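Local coordinates for protein exopolyphosphatase (Cytophaga hutchinsonii, PDB 3MDQ) that probably removes terminal phosphates from inorganic polyphosphate chains by hydrolysis, as an exopolyphosphatase of the Ppx/GppA family within the actin-like ATPase clan, at residues Arg97-Lys100 / Glu101-Asp105; Ala253-Arg256 / Arg257-Leu260. All coordinates share one frame; numbering follows the deposited sequence.

Overall arrangement
Interactions 1 and 2 illustrate how helices are finished at opposite ends: the C-terminal end of helix 91-102 and the N-terminal end of helix 256-260. In interaction 1, residues 97-105 finish helix 91-102 and turn toward strand 106-108 of the five-stranded sheet; in interaction 2, residues 253-260 leave helix 241-253 and start the short helix 256-260, in the half of the chain built on the six-stranded sheet. Their centres lie 38 Å apart and their nearest atoms about 24 Å, so they do not touch. Both sit well out from the chain centre, at 24 and 21 Å respectively. In relatives of this clan, the active site lies in the cleft between the two domains.

Interaction 1. Residues Arg97-Lys100 / Glu101-Asp105; sequences RIKK and EVNID
E101 N and V102 N reach back four residues to R97 O and I98 O, closing the last regular turns of helix 91-102; the V102 bond measures 3.0 Å. At this helix C-terminus N103 is the first residue to leave helical geometry, with a positive phi of 56°, and its N-H still makes a weak bond to K99 O. The chain then runs into strand 106-108, an edge strand of the five-stranded sheet, so the turn completes the helical part of a beta-alpha-beta connection from the parallel strand 76-81.

K99 carries most of the side-chain contact. Its CG stands anti to the backbone N, and the bend at chi2 (59°) folds the chain alongside N103, both side chains pointing the same way. NZ is thereby gripped twice: it donates to N103 OD1 at 2.8 Å and forms a salt bridge with D105 OD2, also at 2.8 Å, approaching that oxygen on its syn side but 24° out of the carboxylate plane. The methylenes follow the same path, K99 CD lying 3.4 Å from D105 OD1. Nearer the backbone, K99 CA makes a CH...O contact of 3.5 Å with I104 O.

The buried side is apolar. I98 CG2 packs against V102 CG2 at 3.8 Å and also meets I104 CB, while the I98 side chain also touches L59 and L62 of helix 52-71. Helix 52-71 supplies charge partners to two residues as well: E52 to R97, and K63 to E101 OE2. The other carboxylate oxygen, E101 OE1, is bridged by a water to R97 O, one turn earlier in helix 91-102; the water donates to both, at 3.0 Å to R97 O.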
loop_
_atom_site.group_PDB
_atom_site.type_symbol
_atom_site.label_atom_id
_atom_site.label_comp_id
_atom_site.label_asym_id
_atom_site.label_seq_id
_atom_site.Cartn_x
_atom_site.Cartn_y
_atom_site.Cartn_z
ATOM N N ARG A 97 -8.239 23.084 -1.563
ATOM C CA ARG A 97 -9.445 22.764 -2.365
ATOM C C ARG A 97 -10.300 21.726 -1.636
ATOM O O ARG A 97 -11.519 21.843 -1.607
ATOM C CB ARG A 97 -9.099 22.326 -3.791
ATOM C CG ARG A 97 -8.527 23.428 -4.678
ATOM C CD ARG A 97 -8.181 22.923 -6.081
ATOM N NE ARG A 97 -7.498 23.907 -6.927
ATOM C CZ ARG A 97 -6.997 23.633 -8.149
ATOM N NH1 ARG A 97 -7.114 22.439 -8.660
ATOM N NH2 ARG A 97 -6.364 24.566 -8.823
ATOM N N ILE A 98 -9.669 20.726 -1.028
ATOM C CA ILE A 98 -10.387 19.711 -0.268
ATOM C C ILE A 98 -11.124 20.335 0.932
ATOM O O ILE A 98 -12.279 20.009 1.227
ATOM C CB ILE A 98 -9.461 18.540 0.181
ATOM C CG1 ILE A 98 -8.978 17.803 -1.065
ATOM C CG2 ILE A 98 -10.194 17.624 1.193
ATOM C CD1 ILE A 98 -7.800 16.808 -0.821
ATOM N N LYS A 99 -10.462 21.218 1.657
ATOM C CA LYS A 99 -11.071 21.866 2.805
ATOM C C LYS A 99 -12.296 22.680 2.357
ATOM O O LYS A 99 -13.355 22.621 2.992
ATOM C CB LYS A 99 -10.049 22.768 3.521
ATOM C CG LYS A 99 -10.592 23.575 4.666
ATOM C CD LYS A 99 -11.200 22.682 5.737
ATOM C CE LYS A 99 -11.479 23.479 7.030
ATOM N NZ LYS A 99 -12.005 22.567 8.066
ATOM N N LYS A 100 -12.168 23.399 1.254
ATOM C CA LYS A 100 -13.263 24.214 0.749
ATOM C C LYS A 100 -14.437 23.351 0.311
ATOM O O LYS A 100 -15.594 23.658 0.626
ATOM C CB LYS A 100 -12.782 25.095 -0.402
ATOM C CG LYS A 100 -13.885 25.987 -1.025
ATOM C CD LYS A 100 -13.242 27.067 -1.899
ATOM C CE LYS A 100 -14.123 27.474 -3.071
ATOM N NZ LYS A 100 -13.294 28.087 -4.154
ATOM N N GLU A 101 -14.147 22.285 -0.409
ATOM C CA GLU A 101 -15.202 21.491 -1.066
ATOM C C GLU A 101 -15.974 20.582 -0.130
ATOM O O GLU A 101 -17.194 20.469 -0.262
ATOM C CB GLU A 101 -14.568 20.665 -2.147
ATOM C CG GLU A 101 -15.490 20.114 -3.183
ATOM C CD GLU A 101 -15.990 21.149 -4.184
ATOM O OE1 GLU A 101 -15.341 22.212 -4.392
ATOM O OE2 GLU A 101 -17.054 20.863 -4.772
ATOM N N VAL A 102 -15.273 19.908 0.781
ATOM C CA VAL A 102 -15.883 18.880 1.623
ATOM C C VAL A 102 -15.595 19.053 3.130
ATOM O O VAL A 102 -15.999 18.245 3.968
ATOM C CB VAL A 102 -15.487 17.446 1.167
ATOM C CG1 VAL A 102 -16.045 17.173 -0.236
ATOM C CG2 VAL A 102 -13.939 17.201 1.235
ATOM N N ASN A 103 -14.909 20.132 3.489
ATOM C CA ASN A 103 -14.624 20.428 4.900
ATOM C C ASN A 103 -13.920 19.319 5.621
ATOM O O ASN A 103 -14.244 19.012 6.766
ATOM C CB ASN A 103 -15.902 20.844 5.640
ATOM C CG ASN A 103 -15.600 21.606 6.944
ATOM O OD1 ASN A 103 -14.561 22.277 7.047
ATOM N ND2 ASN A 103 -16.477 21.495 7.924
ATOM N N ILE A 104 -12.917 18.731 4.968
ATOM C CA ILE A 104 -12.062 17.700 5.562
ATOM C C ILE A 104 -10.645 18.310 5.556
ATOM O O ILE A 104 -10.218 18.896 4.545
ATOM C CB ILE A 104 -12.145 16.406 4.758
ATOM C CG1 ILE A 104 -13.528 15.742 4.947
ATOM C CG2 ILE A 104 -11.016 15.420 5.183
ATOM C CD1 ILE A 104 -13.817 14.610 3.967
ATOM N N ASP A 105 -9.930 18.171 6.668
ATOM C CA ASP A 105 -8.535 18.637 6.756
ATOM C C ASP A 105 -7.611 17.447 6.549
ATOM O O ASP A 105 -7.689 16.445 7.235
ATOM C CB ASP A 105 -8.219 19.373 8.073
ATOM C CG ASP A 105 -8.933 20.738 8.161
ATOM O OD1 ASP A 105 -8.456 21.782 7.609
ATOM O OD2 ASP A 105 -9.997 20.750 8.764
HETATM O O HOH W 1 -12.621 23.491 -3.844
#

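Interaction 2. Residues Ala253-Arg256 / Arg257-Leu260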
loop_
_atom_site.group_PDB
_atom_site.type_symbol
_atom_site.label_atom_id
_atom_site.label_comp_id
_atom_site.label_asym_id
_atom_site.label_seq_id
_atom_site.Cartn_x
_atom_site.Cartn_y
_atom_site.Cartn_z
ATOM N N ALA A 253 6.203 -12.318 -17.847
ATOM C CA ALA A 253 5.968 -12.653 -19.264
ATOM C C ALA A 253 4.829 -11.837 -19.879
ATOM O O ALA A 253 4.736 -11.744 -21.083
ATOM C CB ALA A 253 5.665 -14.157 -19.429
ATOM N N SER A 254 3.949 -11.305 -19.044
ATOM C CA SER A 254 2.712 -10.688 -19.455
ATOM C C SER A 254 2.881 -9.332 -20.126
ATOM O O SER A 254 3.813 -8.576 -19.841
ATOM C CB SER A 254 1.745 -10.559 -18.248
ATOM O OG SER A 254 2.158 -9.488 -17.383
ATOM N N THR A 255 1.923 -9.018 -21.000
ATOM C CA THR A 255 1.763 -7.667 -21.479
ATOM C C THR A 255 0.768 -6.883 -20.631
ATOM O O THR A 255 -0.056 -7.452 -19.934
ATOM C CB THR A 255 1.296 -7.641 -22.947
ATOM O OG1 THR A 255 -0.037 -8.124 -22.987
ATOM C CG2 THR A 255 2.177 -8.485 -23.828
ATOM N N ARG A 256 0.851 -5.563 -20.714
ATOM C CA ARG A 256 -0.104 -4.699 -20.039
ATOM C C ARG A 256 -1.546 -5.092 -20.402
ATOM O O ARG A 256 -2.422 -5.195 -19.543
ATOM C CB ARG A 256 0.138 -3.222 -20.395
ATOM C CG ARG A 256 -0.868 -2.290 -19.770
ATOM C CD ARG A 256 -0.593 -0.830 -20.166
ATOM N NE ARG A 256 -1.709 0.010 -19.754
ATOM C CZ ARG A 256 -2.734 0.353 -20.519
ATOM N NH1 ARG A 256 -2.819 -0.065 -21.782
ATOM N NH2 ARG A 256 -3.685 1.113 -20.003
ATOM N N ARG A 257 -1.797 -5.291 -21.692
ATOM C CA ARG A 257 -3.138 -5.647 -22.145
ATOM C C ARG A 257 -3.633 -6.938 -21.514
ATOM O O ARG A 257 -4.789 -7.032 -21.113
ATOM C CB ARG A 257 -3.152 -5.753 -23.671
ATOM C CG ARG A 257 -4.507 -6.058 -24.244
ATOM C CD ARG A 257 -5.509 -5.005 -23.878
ATOM N NE ARG A 257 -5.158 -3.674 -24.357
ATOM C CZ ARG A 257 -5.937 -2.617 -24.165
ATOM N NH1 ARG A 257 -7.083 -2.776 -23.514
ATOM N NH2 ARG A 257 -5.577 -1.421 -24.619
ATOM N N GLU A 258 -2.767 -7.940 -21.402
ATOM C CA GLU A 258 -3.131 -9.207 -20.734
ATOM C C GLU A 258 -3.449 -8.976 -19.262
ATOM O O GLU A 258 -4.385 -9.554 -18.716
ATOM C CB GLU A 258 -2.026 -10.229 -20.839
ATOM C CG GLU A 258 -1.874 -10.763 -22.261
ATOM C CD GLU A 258 -0.629 -11.584 -22.498
ATOM O OE1 GLU A 258 0.393 -11.465 -21.775
ATOM O OE2 GLU A 258 -0.657 -12.325 -23.505
ATOM N N ARG A 259 -2.674 -8.132 -18.600
ATOM C CA ARG A 259 -2.899 -7.889 -17.162
ATOM C C ARG A 259 -4.219 -7.171 -16.881
ATOM O O ARG A 259 -4.886 -7.426 -15.853
ATOM C CB ARG A 259 -1.704 -7.138 -16.587
ATOM C CG ARG A 259 -0.443 -7.960 -16.557
ATOM C CD ARG A 259 0.623 -7.294 -15.698
ATOM N NE ARG A 259 1.003 -5.931 -16.089
ATOM C CZ ARG A 259 1.859 -5.627 -17.054
ATOM N NH1 ARG A 259 2.414 -6.581 -17.828
ATOM N NH2 ARG A 259 2.182 -4.374 -17.263
ATOM N N LEU A 260 -4.621 -6.305 -17.798
ATOM C CA LEU A 260 -5.886 -5.586 -17.639
ATOM C C LEU A 260 -7.044 -6.573 -17.553
ATOM O O LEU A 260 -8.096 -6.222 -17.027
ATOM C CB LEU A 260 -6.086 -4.583 -18.770
ATOM C CG LEU A 260 -5.147 -3.378 -18.788
ATOM C CD1 LEU A 260 -5.326 -2.565 -20.092
ATOM C CD2 LEU A 260 -5.356 -2.468 -17.565
HETATM O O HOH W 2 2.738 -12.411 -23.134
#
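R257, whose side chain is deposited in two conformers, lies in the first turn of helix 256-260 and passes OG1 of T255, the N-cap residue. Next in sequence comes E258, which with T255 completes a capping box, the classic reciprocal lock of a helix N-terminus. T255 OG1, held between the backbone N and the carbonyl carbon (chi1 69°), accepts from E258 N at 3.2 Å. In return E258 OE1 takes the N-H of T255 at 3.0 Å, the donor standing above the carboxylate plane. A water donates to the same OE1 and to A253 O, linking the box to the chain just before the cap.

R259 also reaches back toward the start of the turn. Its backbone N-H binds T255 O, and its chain bends at chi3 (-57°) to bring NH1 to S254 OG, a straight bond of 3.0 Å lying nearly in the guanidinium plane. One face of that group rests on R256 CA, 3.5 Å from the plane. S254 OG also bonds to L251 O, and R259 NE to A270 O, at helix 267-286.

L260 follows: its N-H bonds to R256 O, completing the turn, and CD1 sits over one face of the R256 guanidinium, toward its rim, 3.9 Å from CZ. That arginine forms salt bridges with D271 and E267.

T255 OG1, E258 OE1 and D174 thus satisfy the backbone N-H groups of E258, T255 and R256, which have no preceding helical turn to accept them, and the positive end of the helix dipole would probably favour the charged form of the E258 carboxylate.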